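Local coordinates for ABC transporter periplasmic-binding protein YTFQ (Escherichia coli, PDB 2VK2) that binds alpha- and beta-galactofuranose in the periplasm as the solute-binding component of an ABC transporter that imports this sugar, at residues A[25-30]-A[248-253]. Numbering follows the deposited sequence.
Sequences KSEAEK and TPNMAG
At the capped start of the helix running to residue 265, the amide of Asn-250 reaches across to the carboxylate of Glu-27 on helix 15-31. Asn-250 ND2 donates to Glu-27 OE2 at 3.0 Å, and the bond is bent, with an N-H...O angle of 134°: OE2 is met from above the carboxylate plane, and the two side chains cross at about a right angle. The other end of the same amide serves its own segment, OD1 accepting from Gly-253 N at 2.8 Å as a helix cap. A chi1 of -166° swings CG of Asn-250 to the side of its carbonyl carbon and carries the amide along its own chain, where OD1 meets Gly-253 N while ND2 is turned to Glu-27. With an alanine here, Gly-253 N is likely to lose its cap and Glu-27 OE2 its amide donor. Just upstream, Thr-248 OG1 closes an ST turn by accepting from Asn-250 N.

In this periplasmic binding protein of two alpha/beta domains, residues 248-253 bring the chain from the sheet holding strand 243-246 back to the first domain, where helix 252-265 packs beside helix 15-31; the Asn-250 side chain lies about 12 Å from bound galactofuranose.

Glu-27 bends at chi2 (-76°), and its CD packs 3.9 Å from Gly-253 CA. A side chain at Gly-253 would run into the capping OD1 of Asn-250 and crowd Glu-27 OE2. The Glu-27 charge has other mates on its own helix: OE1 pairs with Arg-31, while Lys-30 NZ makes a long salt bridge of 3.9 Å to OE2. Phe-256, on helix 252-265, touches the side chains of Glu-27 and Ala-28.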
ATOM      1  N   LYS A  25       0.065  15.829   6.884  1.00  8.86           N
ATOM      2  CA  LYS A  25      -0.085  17.269   7.069  1.00  9.72           C
ATOM      3  C   LYS A  25      -0.869  17.612   8.334  1.00  9.59           C
ATOM      4  O   LYS A  25      -0.428  18.450   9.118  1.00  9.55           O
ATOM      5  CB  LYS A  25      -0.756  17.900   5.851  1.00  9.99           C
ATOM      6  CG  LYS A  25       0.099  17.905   4.596  1.00 10.76           C
ATOM      7  CD  LYS A  25      -0.699  18.430   3.418  1.00 11.58           C
ATOM      8  CE  LYS A  25       0.113  18.451   2.140  1.00 13.02           C
ATOM      9  NZ  LYS A  25      -0.723  18.862   0.977  1.00 15.43           N
ATOM     10  N   SER A  26      -2.016  16.969   8.541  1.00  9.66           N
ATOM     11  CA  SER A  26      -2.837  17.269   9.723  1.00  9.94           C
ATOM     12  C   SER A  26      -2.150  16.833  11.019  1.00 10.03           C
ATOM     13  O   SER A  26      -2.243  17.526  12.034  1.00 10.01           O
ATOM     14  CB  SER A  26      -4.247  16.667   9.607  1.00 10.11           C
ATOM     15  OG  SER A  26      -4.220  15.272   9.385  1.00 11.18           O
ATOM     16  N   GLU A  27      -1.445  15.704  10.983  1.00 10.17           N
ATOM     17  CA  GLU A  27      -0.658  15.264  12.136  1.00 10.53           C
ATOM     18  C   GLU A  27       0.443  16.268  12.471  1.00 10.53           C
ATOM     19  O   GLU A  27       0.616  16.640  13.629  1.00 10.83           O
ATOM     20  CB  GLU A  27      -0.048  13.881  11.890  1.00 10.82           C
ATOM     21  CG  GLU A  27      -1.035  12.725  12.048  1.00 11.64           C
ATOM     22  CD  GLU A  27      -1.354  12.399  13.501  1.00 13.36           C
ATOM     23  OE1 GLU A  27      -0.704  12.958  14.408  1.00 14.48           O
ATOM     24  OE2 GLU A  27      -2.262  11.579  13.743  1.00 15.18           O
ATOM     25  N   ALA A  28       1.177  16.714  11.455  1.00 10.35           N
ATOM     26  CA  ALA A  28       2.231  17.708  11.658  1.00 10.57           C
ATOM     27  C   ALA A  28       1.665  19.002  12.236  1.00 10.90           C
ATOM     28  O   ALA A  28       2.207  19.551  13.195  1.00 10.63           O
ATOM     29  CB  ALA A  28       2.957  17.988  10.354  1.00 10.46           C
ATOM     30  N   GLU A  29       0.562  19.470  11.658  1.00 11.26           N
ATOM     31  CA  GLU A  29      -0.047  20.735  12.061  1.00 12.00           C
ATOM     32  C   GLU A  29      -0.468  20.739  13.526  1.00 11.73           C
ATOM     33  O   GLU A  29      -0.152  21.677  14.255  1.00 11.40           O
ATOM     34  CB  GLU A  29      -1.234  21.064  11.155  1.00 12.10           C
ATOM     35  CG  GLU A  29      -0.801  21.548   9.774  1.00 13.38           C
ATOM     36  CD  GLU A  29      -1.801  21.243   8.673  1.00 13.93           C
ATOM     37  OE1 GLU A  29      -2.984  20.977   8.975  1.00 16.15           O
ATOM     38  OE2 GLU A  29      -1.392  21.268   7.491  1.00 16.89           O
ATOM     39  N   LYS A  30      -1.146  19.684  13.972  1.00 11.75           N
ATOM     40  CA  LYS A  30      -1.611  19.629  15.362  1.00 12.14           C
ATOM     41  C   LYS A  30      -0.473  19.433  16.369  1.00 12.00           C
ATOM     42  O   LYS A  30      -0.650  19.699  17.560  1.00 12.17           O
ATOM     43  CB  LYS A  30      -2.708  18.571  15.550  1.00 12.15           C
ATOM     44  CG  LYS A  30      -2.262  17.121  15.508  1.00 12.52           C
ATOM     45  CD  LYS A  30      -3.458  16.208  15.731  1.00 13.28           C
ATOM     46  CE  LYS A  30      -3.037  14.766  15.906  1.00 14.79           C
ATOM     47  NZ  LYS A  30      -4.184  13.897  16.295  1.00 15.98           N
ATOM     48  N   THR A 248      -4.302   1.613   7.536  1.00  9.21           N
ATOM     49  CA  THR A 248      -4.427   2.972   8.060  1.00  9.62           C
ATOM     50  C   THR A 248      -3.629   3.957   7.207  1.00  9.50           C
ATOM     51  O   THR A 248      -2.479   3.691   6.872  1.00  9.48           O
ATOM     52  CB  THR A 248      -3.987   3.097   9.532  1.00  9.92           C
ATOM     53  OG1 THR A 248      -4.190   4.447   9.964  1.00 10.60           O
ATOM     54  CG2 THR A 248      -2.521   2.722   9.715  1.00 10.71           C
ATOM     55  N   PRO A 249      -4.248   5.085   6.813  1.00  9.50           N
ATOM     56  CA  PRO A 249      -3.454   6.148   6.204  1.00  9.58           C
ATOM     57  C   PRO A 249      -2.520   6.853   7.188  1.00  9.35           C
ATOM     58  O   PRO A 249      -1.624   7.572   6.755  1.00  9.40           O
ATOM     59  CB  PRO A 249      -4.514   7.132   5.682  1.00  9.71           C
ATOM     60  CG  PRO A 249      -5.794   6.381   5.696  1.00 10.21           C
ATOM     61  CD  PRO A 249      -5.680   5.423   6.826  1.00  9.53           C
ATOM     62  N   ASN A 250      -2.720   6.653   8.490  1.00  9.43           N
ATOM     63  CA  ASN A 250      -1.917   7.340   9.497  1.00  9.53           C
ATOM     64  C   ASN A 250      -0.599   6.624   9.782  1.00  9.45           C
ATOM     65  O   ASN A 250      -0.389   6.045  10.853  1.00  9.39           O
ATOM     66  CB  ASN A 250      -2.715   7.544  10.786  1.00  9.75           C
ATOM     67  CG  ASN A 250      -2.052   8.533  11.726  1.00 10.45           C
ATOM     68  OD1 ASN A 250      -1.000   9.098  11.413  1.00 10.66           O
ATOM     69  ND2 ASN A 250      -2.660   8.747  12.885  1.00 11.99           N
ATOM     70  N   MET A 251       0.288   6.686   8.800  1.00  9.35           N
ATOM     71  CA  MET A 251       1.649   6.192   8.943  1.00  9.51           C
ATOM     72  C   MET A 251       2.543   7.258   9.565  1.00  9.51           C
ATOM     73  O   MET A 251       3.491   6.932  10.275  1.00  9.49           O
ATOM     74  CB  MET A 251       2.192   5.779   7.577  1.00  9.74           C
ATOM     75  CG  MET A 251       1.432   4.623   6.960  1.00 10.47           C
ATOM     76  SD  MET A 251       1.793   3.072   7.793  1.00 12.08           S
ATOM     77  CE  MET A 251       0.594   1.983   7.023  1.00 10.61           C
ATOM     78  N   ALA A 252       2.230   8.526   9.310  1.00  9.59           N
ATOM     79  CA  ALA A 252       3.047   9.632   9.812  1.00  9.81           C
ATOM     80  C   ALA A 252       2.926   9.817  11.324  1.00  9.92           C
ATOM     81  O   ALA A 252       3.908  10.163  11.985  1.00 10.05           O
ATOM     82  CB  ALA A 252       2.695  10.924   9.088  1.00 10.09           C
ATOM     83  N   GLY A 253       1.733   9.589  11.871  1.00 10.15           N
ATOM     84  CA  GLY A 253       1.498   9.750  13.306  1.00 10.23           C
ATOM     85  C   GLY A 253       2.489   9.002  14.180  1.00 10.34           C
ATOM     86  O   GLY A 253       3.181   9.611  15.001  1.00 10.53           O
TER